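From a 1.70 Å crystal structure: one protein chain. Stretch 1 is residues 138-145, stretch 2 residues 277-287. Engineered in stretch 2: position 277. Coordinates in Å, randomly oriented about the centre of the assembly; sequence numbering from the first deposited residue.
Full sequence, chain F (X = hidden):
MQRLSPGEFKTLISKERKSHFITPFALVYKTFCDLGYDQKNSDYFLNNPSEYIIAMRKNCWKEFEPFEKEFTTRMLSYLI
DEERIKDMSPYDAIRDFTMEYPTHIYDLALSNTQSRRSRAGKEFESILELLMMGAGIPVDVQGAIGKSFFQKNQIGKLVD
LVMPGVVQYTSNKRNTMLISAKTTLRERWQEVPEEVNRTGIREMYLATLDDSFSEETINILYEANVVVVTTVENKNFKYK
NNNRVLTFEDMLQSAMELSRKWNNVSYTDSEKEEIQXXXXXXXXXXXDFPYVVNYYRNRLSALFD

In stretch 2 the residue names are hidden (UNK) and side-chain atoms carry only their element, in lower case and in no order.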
# COMPACT_ATOMS: atom_id res chain seq x y z
N PRO F 138 24.55 13.15 13.73
CA PRO F 138 23.84 12.46 14.83
C PRO F 138 22.40 12.23 14.47
O PRO F 138 21.70 13.18 14.18
CB PRO F 138 23.92 13.45 15.99
CG PRO F 138 24.10 14.81 15.35
CD PRO F 138 24.90 14.54 14.07
N VAL F 139 21.99 10.96 14.50
CA VAL F 139 20.60 10.59 14.30
C VAL F 139 20.20 9.48 15.26
O VAL F 139 21.02 8.61 15.65
CB VAL F 139 20.27 10.12 12.86
CG1 VAL F 139 20.49 11.25 11.86
CG2 VAL F 139 21.09 8.84 12.49
N ASP F 140 18.94 9.54 15.67
CA ASP F 140 18.30 8.41 16.27
C ASP F 140 17.48 7.73 15.20
O ASP F 140 16.87 8.37 14.35
CB ASP F 140 17.39 8.81 17.43
CG ASP F 140 18.16 9.12 18.70
OD1 ASP F 140 19.41 8.97 18.71
OD2 ASP F 140 17.54 9.56 19.70
N VAL F 141 17.48 6.40 15.28
CA VAL F 141 16.78 5.58 14.33
C VAL F 141 15.54 5.06 15.05
O VAL F 141 15.64 4.29 16.00
CB VAL F 141 17.67 4.41 13.87
CG1 VAL F 141 16.93 3.52 12.85
CG2 VAL F 141 18.98 4.94 13.32
N GLN F 142 14.37 5.51 14.61
CA GLN F 142 13.12 5.12 15.27
C GLN F 142 12.89 3.60 15.44
O GLN F 142 12.30 3.17 16.43
CB GLN F 142 11.95 5.93 14.70
CG GLN F 142 11.96 7.39 15.17
CD GLN F 142 11.23 7.62 16.49
OE1 GLN F 142 10.89 8.75 16.83
NE2 GLN F 142 11.00 6.55 17.24
N GLY F 143 13.38 2.79 14.51
CA GLY F 143 13.25 1.34 14.67
C GLY F 143 14.19 0.72 15.70
O GLY F 143 14.21 -0.51 15.84
N ALA F 144 14.94 1.55 16.42
CA ALA F 144 16.04 1.08 17.26
C ALA F 144 15.97 1.51 18.73
O ALA F 144 16.77 1.03 19.54
CB ALA F 144 17.38 1.49 16.64
N ILE F 145 15.07 2.42 19.07
CA ILE F 145 15.01 2.97 20.43
C ILE F 145 13.96 2.29 21.32
O ILE F 145 13.50 1.18 21.02
CB ILE F 145 14.79 4.51 20.42
CG1 ILE F 145 15.85 5.20 19.55
CG2 ILE F 145 14.81 5.07 21.84
CD1 ILE F 145 15.48 6.61 19.14
N UNK F 277 20.94 7.10 27.50
CA UNK F 277 20.01 5.95 27.47
C UNK F 277 19.58 5.60 26.05
O UNK F 277 19.59 4.43 25.65
c UNK F 277 17.72 6.49 30.61
o UNK F 277 16.94 7.38 30.25
n UNK F 277 17.50 5.77 31.71
c UNK F 277 18.98 6.17 29.82
c UNK F 277 18.76 6.23 28.32
N UNK F 278 19.18 6.62 25.30
CA UNK F 278 18.74 6.45 23.92
C UNK F 278 19.82 5.83 23.03
O UNK F 278 19.55 4.92 22.26
c UNK F 278 18.30 7.80 23.34
o UNK F 278 17.74 7.61 22.05
N UNK F 279 21.04 6.32 23.16
CA UNK F 279 22.19 5.80 22.41
C UNK F 279 22.48 4.35 22.82
O UNK F 279 22.60 3.47 21.95
c UNK F 279 23.27 8.05 22.02
c UNK F 279 23.45 6.66 22.64
c UNK F 279 24.69 5.97 22.05
c UNK F 279 24.32 9.11 22.47
N UNK F 280 22.57 4.11 24.14
CA UNK F 280 22.87 2.77 24.67
C UNK F 280 21.85 1.76 24.20
O UNK F 280 22.19 0.63 23.88
c UNK F 280 24.24 3.48 26.79
c UNK F 280 25.53 2.70 26.47
c UNK F 280 23.00 2.78 26.21
c UNK F 280 24.11 3.70 28.28
N UNK F 281 20.59 2.18 24.14
CA UNK F 281 19.49 1.39 23.58
C UNK F 281 19.73 1.02 22.11
O UNK F 281 19.52 -0.11 21.68
c UNK F 281 15.80 2.73 25.39
c UNK F 281 18.22 2.23 23.67
n UNK F 281 14.95 2.59 26.62
c UNK F 281 16.20 1.36 24.84
c UNK F 281 16.93 1.49 23.51
N UNK F 282 20.19 1.99 21.34
CA UNK F 282 20.44 1.75 19.92
C UNK F 282 21.67 0.87 19.70
O UNK F 282 21.65 0.03 18.81
n UNK F 282 19.57 6.15 19.51
c UNK F 282 19.40 5.21 18.60
o UNK F 282 19.38 5.45 17.38
c UNK F 282 19.23 3.81 19.12
c UNK F 282 20.56 3.07 19.17
N UNK F 283 22.70 1.02 20.52
CA UNK F 283 23.87 0.14 20.44
C UNK F 283 23.45 -1.32 20.66
O UNK F 283 24.00 -2.23 20.01
c UNK F 283 24.99 0.53 21.43
c UNK F 283 26.08 -0.56 21.47
c UNK F 283 25.63 1.86 21.05
c UNK F 283 26.46 2.48 22.17
N UNK F 284 22.47 -1.53 21.53
CA UNK F 284 21.92 -2.87 21.79
C UNK F 284 21.31 -3.46 20.53
O UNK F 284 21.57 -4.61 20.20
c UNK F 284 20.43 -4.14 23.46
o UNK F 284 19.92 -4.80 25.70
c UNK F 284 19.75 -3.95 24.80
c UNK F 284 20.85 -2.80 22.87
o UNK F 284 19.07 -2.92 24.96
N UNK F 285 20.49 -2.65 19.87
CA UNK F 285 19.81 -3.04 18.63
C UNK F 285 20.83 -3.43 17.57
O UNK F 285 20.63 -4.38 16.83
c UNK F 285 18.90 -1.91 18.12
c UNK F 285 17.46 -1.91 18.67
c UNK F 285 17.38 -2.05 20.20
n UNK F 285 16.15 -1.53 22.25
c UNK F 285 16.04 -1.62 20.77
N UNK F 286 21.94 -2.70 17.53
CA UNK F 286 22.96 -2.90 16.49
C UNK F 286 24.21 -3.59 17.01
O UNK F 286 25.30 -3.48 16.43
c UNK F 286 21.49 0.16 15.46
c UNK F 286 19.94 -0.06 13.65
c UNK F 286 22.14 -1.00 15.07
c UNK F 286 20.39 0.64 14.76
o UNK F 286 18.86 0.40 12.95
c UNK F 286 23.31 -1.54 15.84
c UNK F 286 21.63 -1.70 13.96
c UNK F 286 20.55 -1.22 13.25
N UNK F 287 24.04 -4.36 18.08
CA UNK F 287 25.12 -5.02 18.79
C UNK F 287 26.08 -5.77 17.88
O UNK F 287 27.27 -5.86 18.16
c UNK F 287 24.53 -6.00 19.80
o UNK F 287 25.44 -6.26 20.83

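Position 277 carries three side-chain carbons, the third bonded to one oxygen and one nitrogen. This amide is exposed and stays out of reach of stretch 1; it is Q277, an engineered residue. Position 278 has one carbon and one oxygen; it points toward stretch 1, and the oxygen meets the carboxylate of D140 and the side chain of I145. This is S278, whose OG donates a hydrogen bond of 3.1 Å to OD2 of D140, while CD1 of I145 lies 3.8 Å from the same OG.

At 279 there are four carbons, forked at the first, with one arm two carbons long. This is I279, directed away from stretch 1. Position 280 also has four carbons, but the fork comes at the second, giving L280, exposed and out of reach. Position 281 has four carbons in a row ending in nitrogen, and the chain lies against the backbone of I145. It is K281, whose CG is 3.8 Å from C of I145.

Position 282 again shows three carbons, the third bearing one oxygen and one nitrogen, and that end comes nearer to stretch 1 than the sideways CA-to-CB bond suggests, meeting the carboxylate of D140 and the backbone of V141. The residue is Q282. Its NE2 donates to OD1 of D140 at 2.9 Å and to the backbone O of S278 at 3.0 Å, whereas its OE1 accepts from the backbone N of V141 at 3.0 Å.

The four carbons of 283, forked at the first with one longer arm, belong to I283, which points away. Position 284 has three carbons, the third carrying two oxygens: E284, exposed and without contact here. At 285 a row of four carbons ends in nitrogen and runs close to the carbonyl of A144, so the residue is K285. Its CE approaches O of A144 to 3.0 Å, yet that carbonyl oxygen is buried with no hydrogen-bonding partner.

Position 286 presents one carbon and a six-carbon ring bearing an oxygen, in contact with A144 and V141, hence Y286, the first residue to leave helical geometry. CB of A144 meets the ring obliquely, 3.6 Å from CE2, and CG1 of V141 lies 3.7 Å from OH. Position 287, with one carbon and one oxygen, is S287, exposed and distant.

The contact centres on the amide of Q282, whose two ends read a side chain and a backbone N-H on the short strand 140-141. S278, one helical turn before Q282, donates from its hydroxyl to the other carboxylate oxygen of D140, so both oxygens are held. Beyond the strand, A144 packs against Q282, K285 and Y286, adding apolar contact to the polar anchor.

Stretch 2, residues 277-287: QSILKQIEKYS
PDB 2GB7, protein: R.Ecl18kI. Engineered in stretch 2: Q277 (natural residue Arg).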